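Deoxycytidylate deaminase (Cyanophage S-TIM5, PDB 4P9C) catalyses the zinc-dependent hydrolytic deamination of dCMP to dUMP. Local coordinates at the interface of chains A and B. Numbering follows the deposited sequence. Chains: chain A/B, Deoxycytidylate deaminase.

Contact 1: the interface of chains A and B. Residues chain A 79-81; chain B 76, 79-80, 84, 86.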
# COMPACT_ATOMS: atom_id res chain seq x y z
N MET A 79 -6.62 -7.56 -10.37
CA MET A 79 -5.55 -7.66 -9.39
C MET A 79 -4.34 -6.80 -9.75
O MET A 79 -3.61 -6.35 -8.86
CB MET A 79 -5.13 -9.12 -9.18
CG MET A 79 -6.14 -9.95 -8.38
SD MET A 79 -6.62 -9.21 -6.79
CE MET A 79 -5.07 -9.27 -5.89
N ALA A 80 -4.14 -6.57 -11.04
CA ALA A 80 -3.10 -5.65 -11.52
C ALA A 80 -3.47 -4.20 -11.22
O ALA A 80 -2.59 -3.36 -11.02
CB ALA A 80 -2.86 -5.85 -13.00
N LYS A 81 -4.77 -3.92 -11.19
CA LYS A 81 -5.29 -2.60 -10.81
C LYS A 81 -5.41 -2.46 -9.30
O LYS A 81 -5.62 -1.36 -8.78
CB LYS A 81 -6.65 -2.34 -11.48
CG LYS A 81 -6.56 -1.99 -12.97
CD LYS A 81 -7.92 -1.61 -13.57
CE LYS A 81 -8.73 -2.83 -13.97
NZ LYS A 81 -10.07 -2.46 -14.53
N LEU B 76 2.03 -8.06 -17.22
CA LEU B 76 0.69 -7.97 -16.66
C LEU B 76 0.61 -8.82 -15.38
O LEU B 76 0.09 -8.36 -14.36
CB LEU B 76 -0.33 -8.45 -17.70
CG LEU B 76 -1.80 -7.97 -17.73
CD1 LEU B 76 -2.64 -8.64 -16.65
CD2 LEU B 76 -1.93 -6.45 -17.66
N MET B 79 2.34 -7.37 -12.45
CA MET B 79 1.53 -6.29 -11.89
C MET B 79 0.45 -6.80 -10.92
O MET B 79 0.09 -6.09 -9.98
CB MET B 79 0.93 -5.41 -13.00
CG MET B 79 1.95 -4.50 -13.68
SD MET B 79 3.00 -3.55 -12.55
CE MET B 79 1.81 -2.41 -11.83
N ALA B 80 -0.04 -8.01 -11.15
CA ALA B 80 -0.99 -8.64 -10.24
C ALA B 80 -0.29 -9.15 -8.97
O ALA B 80 -0.87 -9.11 -7.88
CB ALA B 80 -1.73 -9.78 -10.93
N GLU B 84 1.33 -2.35 -6.41
CA GLU B 84 1.02 -1.07 -7.03
C GLU B 84 0.13 -1.30 -8.25
O GLU B 84 0.18 -2.36 -8.88
CB GLU B 84 2.30 -0.33 -7.42
CG GLU B 84 2.10 1.14 -7.83
CD GLU B 84 2.07 2.11 -6.66
OE1 GLU B 84 2.35 3.31 -6.89
OE2 GLU B 84 1.78 1.70 -5.52
N ILE B 86 -1.54 -0.85 -12.01
CA ILE B 86 -1.13 -0.63 -13.39
C ILE B 86 -1.99 0.47 -14.04
O ILE B 86 -1.68 0.96 -15.13
CB ILE B 86 -1.20 -1.96 -14.21
CG1 ILE B 86 -0.45 -1.84 -15.54
CG2 ILE B 86 -2.66 -2.41 -14.38
CD1 ILE B 86 -0.30 -3.15 -16.31

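Contact 2: the interface of chains A and B. Residues chain A 76-77, 80, 104; chain B 76-77, 80, 104.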
# COMPACT_ATOMS: atom_id res chain seq x y z
N LEU A 76 -7.66 -11.34 -13.04
CA LEU A 76 -6.23 -11.13 -13.14
C LEU A 76 -5.93 -9.65 -13.36
O LEU A 76 -5.06 -9.08 -12.69
CB LEU A 76 -5.67 -11.96 -14.30
CG LEU A 76 -4.28 -12.60 -14.25
CD1 LEU A 76 -3.15 -11.56 -14.31
CD2 LEU A 76 -4.11 -13.51 -13.04
N VAL A 77 -6.65 -9.05 -14.30
CA VAL A 77 -6.50 -7.64 -14.66
C VAL A 77 -6.88 -6.76 -13.48
O VAL A 77 -6.24 -5.73 -13.22
CB VAL A 77 -7.37 -7.29 -15.89
CG1 VAL A 77 -7.57 -5.79 -16.03
CG2 VAL A 77 -6.75 -7.87 -17.16
N ALA A 80 -4.14 -6.57 -11.04
CA ALA A 80 -3.10 -5.65 -11.52
C ALA A 80 -3.47 -4.20 -11.22
O ALA A 80 -2.59 -3.36 -11.02
CB ALA A 80 -2.86 -5.85 -13.00
N MET A 104 -1.46 -18.21 -17.00
CA MET A 104 -1.25 -16.95 -16.28
C MET A 104 -1.53 -17.09 -14.78
O MET A 104 -0.85 -16.47 -13.96
CB MET A 104 -2.10 -15.82 -16.89
CG MET A 104 -1.60 -15.33 -18.25
SD MET A 104 -2.61 -14.02 -18.97
CE MET A 104 -4.05 -14.93 -19.52
N LEU B 76 2.03 -8.06 -17.22
CA LEU B 76 0.69 -7.97 -16.66
C LEU B 76 0.61 -8.82 -15.38
O LEU B 76 0.09 -8.36 -14.36
CB LEU B 76 -0.33 -8.45 -17.70
CG LEU B 76 -1.80 -7.97 -17.73
CD1 LEU B 76 -2.64 -8.64 -16.65
CD2 LEU B 76 -1.93 -6.45 -17.66
N VAL B 77 1.13 -10.05 -15.45
CA VAL B 77 1.10 -10.99 -14.33
C VAL B 77 1.89 -10.46 -13.13
O VAL B 77 1.44 -10.57 -11.98
CB VAL B 77 1.62 -12.40 -14.75
CG1 VAL B 77 2.10 -13.20 -13.55
CG2 VAL B 77 0.53 -13.16 -15.49
N ALA B 80 -0.04 -8.01 -11.15
CA ALA B 80 -0.99 -8.64 -10.24
C ALA B 80 -0.29 -9.15 -8.97
O ALA B 80 -0.87 -9.11 -7.88
CB ALA B 80 -1.73 -9.78 -10.93
N MET B 104 -6.15 -7.23 -22.83
CA MET B 104 -5.92 -7.14 -21.39
C MET B 104 -5.25 -5.84 -21.00
O MET B 104 -5.56 -5.27 -19.95
CB MET B 104 -5.08 -8.33 -20.91
CG MET B 104 -5.83 -9.66 -20.88
SD MET B 104 -4.79 -11.05 -20.41
CE MET B 104 -3.73 -11.21 -21.85

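Contact 1: the interface of chains A and B
The last turn of helix 71-81 in chain A meets the corresponding turn of helix 71-81 in chain B and the loop that follows it, around B:Glu84 and B:Ile86. Where a helix runs out, its final carbonyls can look to a neighbouring segment for a donor, and here the neighbour is another subunit. The backbone O of A:Ala80 accepts a hydrogen bond from the backbone N of B:Ile86 at 2.9 Å. The angle at the hydrogen is 152°, a little short of straight, and the amide nitrogen is tilted 31° from the carbonyl plane. The CG2 methyl of B:Ile86 also lies 3.5 Å from the A:Ala80 O and may help to shield the bond. CG1 of this isoleucine points away from its own backbone N (chi1 -165°), leaving CG2 in the crowded position between N and carbonyl carbon, from where it lies against A:Ala80 CB at 3.7 Å. That same alanine methyl also packs against the beta-carbon of B:Met79, with CB to CB at 3.8 Å. Beyond its beta-carbon the chain of B:Met79 bends at its second and third torsions, and its sulfur takes no part in touching A:Ala80. The related pair, A:Met79 and B:Ala80, likewise touches through beta-carbons, CB to CB at 3.9 Å. With a methyl as its only side chain, alanine lets the two helix ends come close: the CA atoms of A:Ala80 and B:Ala80 are 3.9 Å apart. Because the interface is two-fold symmetric, the arrangement recurs with the chains exchanged. It ties the end of the helix that follows zinc ligand A:His70 and carries catalytic A:Glu72 to the partner subunit, and probably helps hold the two together if this pairing is the biological one.

Contact 2: the interface of chains A and B
Backbone O of A:Leu76 is covered by a methyl group of the other subunit, B:Ala80 CB, at 3.8 Å, a packing contact and not a hydrogen bond. The helices that meet here are the two zinc-site helices of the cytidine and deoxycytidylate deaminase family: helix 71-81 follows the zinc ligand A:His70 and carries the catalytic A:Glu72, and helix 99-107 holds the zinc ligand A:Cys101 and starts right after a second one, A:Cys98, with the same layout in chain B. Near the two-fold axis A:Leu76 and B:Leu76 cross at a slant and touch through one branch each, CD1 to CD1 at 3.8 Å. The CD1 methyl of A:Leu76 reaches on toward B:Ala80 CB as well. Beside this pair the methionines of helix 99-107 approach from opposite subunits, tip to tip, with A:Met104 SD and B:Met104 SD 4.0 Å apart. Each chain runs fully extended through its second torsion (180° in A:Met104) and then bends at the third, near -75° there, which carries the terminal methyl alongside the partner's sulfur. The valines complete the join between the two kinds of helix. B:Val77 places CG2 opposite its own carbonyl carbon, and this methyl lies against the base of A:Met104, touching CB at 4.0 Å and the backbone O at 3.9 Å. A:Val77 meets B:Met104 through the same branch, again crossing the methionine chain obliquely at its root and not at the sulfur.

Contact 1 and contact 2 are neighbouring parts of one two-fold interface, their C-alpha centres about 6 Å apart, and they share A:Ala80, B:Leu76 and B:Ala80. Helix 71-81 of each chain runs through both, so the polar tie and the apolar packing belong to one surface. Contact 1 is centred about 10 Å from B:Glu72 and contact 2 about 7 Å from A:Glu72, placing the subunit seam close to the catalytic glutamates. Pairing may therefore help to hold the zinc-site helices in place; this pair belongs to a deposited assembly of six copies, and the structure alone does not show whether that form exists in solution.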